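Local coordinates for prophage MuSo2, 43 kDa tail protein (Shewanella oneidensis, PDB 3CDD), which probably forms part of the baseplate hub of a Mu-like phage tail, as a GpP-like protein that assembles from three copies, at the interface of chains A and B. Numbering follows the deposited sequence. Chains: chain A/B, Prophage MuSo2, 43 kDa tail protein.

The interface of chains A and B. Residues chain A 59-60, 78-80; chain B 205-207.
A:Trp80 and B:Phe205 pair through their backbones in an antiparallel bridge, the edge of strand 70-84 of chain A meeting strand 200-206 of chain B so that a sheet continues from one subunit into the next. The contact joins two copies of the deposited three-copy assembly and would be expected to stabilise the trimer if that assembly is the one in the tail. A:Trp80 N donates to B:Phe205 O at 2.8 Å, and B:Phe205 N returns a bond to A:Trp80 O at 2.9 Å. That backbone oxygen, A:Trp80 O, also lies at the edge of the B:Phe205 ring, in its plane. One residue beyond the strand of chain B, B:Trp207 N extends the ladder to A:Asp78 O (2.8 Å).

Between these rungs A:Asp79 and B:Ser206 form the second bridge pair and add a side-chain bond on one side of the sheet. The serine hydroxyl OG, anti to its own backbone N (chi1 176°), gives its hydrogen to the carboxylate oxygen OD1 of A:Asp79 over 2.8 Å, approaching from above the carboxylate plane.

Apolar contacts occupy the opposite side. The side chains of A:Trp80 and B:Phe205 lie side by side, pointing the same way, with CD1 of the indole 3.7 Å from CD2 of the phenyl ring. The A:Gln59 chain bends at chi2 (-86°), which lays its amide alongside B:Phe205 CB, 3.5 Å from CD, while its CG touches the indole atom CD1 of B:Trp207 at 3.4 Å. The amide stands nearly perpendicular to that indole, at 87°. A:Gly60 CA and the backbone oxygen of A:Gln59 lie over one indole face, the glycine CA 3.4 Å from the centroid of the six-membered ring of B:Trp207 in a CH-pi contact.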
loop_
_atom_site.group_PDB
_atom_site.type_symbol
_atom_site.label_atom_id
_atom_site.label_comp_id
_atom_site.label_asym_id
_atom_site.label_seq_id
_atom_site.Cartn_x
_atom_site.Cartn_y
_atom_site.Cartn_z
ATOM N N GLN A 59 7.845 22.706 13.977
ATOM C CA GLN A 59 8.441 21.389 13.675
ATOM C C GLN A 59 9.924 21.372 14.078
ATOM O O GLN A 59 10.612 22.371 13.927
ATOM C CB GLN A 59 8.270 21.035 12.189
ATOM C CG GLN A 59 9.030 21.926 11.181
ATOM C CD GLN A 59 8.289 23.188 10.775
ATOM O OE1 GLN A 59 7.286 23.579 11.391
ATOM N NE2 GLN A 59 8.788 23.845 9.729
ATOM N N GLY A 60 10.406 20.254 14.616
ATOM C CA GLY A 60 11.783 20.184 15.092
ATOM C C GLY A 60 11.983 20.433 16.577
ATOM O O GLY A 60 12.975 19.997 17.149
ATOM N N ASP A 78 7.952 16.152 14.998
ATOM C CA ASP A 78 8.274 15.823 13.615
ATOM C C ASP A 78 7.535 16.764 12.696
ATOM O O ASP A 78 8.149 17.383 11.823
ATOM C CB ASP A 78 7.845 14.395 13.284
ATOM C CG ASP A 78 8.842 13.367 13.735
ATOM O OD1 ASP A 78 10.063 13.621 13.615
ATOM O OD2 ASP A 78 8.396 12.284 14.177
ATOM N N ASP A 79 6.217 16.865 12.915
ATOM C CA ASP A 79 5.291 17.558 12.028
ATOM C C ASP A 79 4.431 18.589 12.765
ATOM O O ASP A 79 3.862 18.310 13.823
ATOM C CB ASP A 79 4.358 16.556 11.301
ATOM C CG ASP A 79 5.109 15.620 10.335
ATOM O OD1 ASP A 79 6.244 15.217 10.638
ATOM O OD2 ASP A 79 4.570 15.292 9.239
ATOM N N TRP A 80 4.358 19.777 12.181
ATOM C CA TRP A 80 3.404 20.802 12.534
ATOM C C TRP A 80 2.316 20.779 11.448
ATOM O O TRP A 80 2.613 20.852 10.260
ATOM C CB TRP A 80 4.139 22.153 12.579
ATOM C CG TRP A 80 3.265 23.367 12.541
ATOM C CD1 TRP A 80 3.243 24.315 11.567
ATOM C CD2 TRP A 80 2.264 23.751 13.505
ATOM N NE1 TRP A 80 2.301 25.277 11.868
ATOM C CE2 TRP A 80 1.689 24.953 13.051
ATOM C CE3 TRP A 80 1.798 23.189 14.707
ATOM C CZ2 TRP A 80 0.677 25.629 13.767
ATOM C CZ3 TRP A 80 0.792 23.870 15.427
ATOM C CH2 TRP A 80 0.250 25.067 14.948
ATOM N N PHE B 205 4.278 20.637 7.838
ATOM C CA PHE B 205 5.667 21.092 7.885
ATOM C C PHE B 205 6.411 20.096 8.766
ATOM O O PHE B 205 6.129 19.995 9.964
ATOM C CB PHE B 205 5.763 22.515 8.474
ATOM C CG PHE B 205 4.876 23.541 7.775
ATOM C CD1 PHE B 205 5.435 24.507 6.938
ATOM C CD2 PHE B 205 3.496 23.550 7.972
ATOM C CE1 PHE B 205 4.608 25.473 6.302
ATOM C CE2 PHE B 205 2.657 24.469 7.326
ATOM C CZ PHE B 205 3.217 25.447 6.500
ATOM N N SER B 206 7.351 19.369 8.172
ATOM C CA SER B 206 7.959 18.198 8.803
ATOM C C SER B 206 9.477 18.248 8.769
ATOM O O SER B 206 10.064 18.674 7.773
ATOM C CB SER B 206 7.485 16.930 8.074
ATOM O OG SER B 206 8.092 15.741 8.567
ATOM N N TRP B 207 10.101 17.762 9.843
ATOM C CA TRP B 207 11.524 17.468 9.858
ATOM C C TRP B 207 11.828 15.964 9.715
ATOM O O TRP B 207 12.980 15.568 9.849
ATOM C CB TRP B 207 12.146 17.958 11.160
ATOM C CG TRP B 207 12.521 19.405 11.203
ATOM C CD1 TRP B 207 12.028 20.422 10.422
ATOM C CD2 TRP B 207 13.452 20.010 12.105
ATOM N NE1 TRP B 207 12.598 21.623 10.785
ATOM C CE2 TRP B 207 13.468 21.398 11.823
ATOM C CE3 TRP B 207 14.268 19.516 13.129
ATOM C CZ2 TRP B 207 14.281 22.297 12.525
ATOM C CZ3 TRP B 207 15.063 20.408 13.832
ATOM C CH2 TRP B 207 15.058 21.791 13.529
#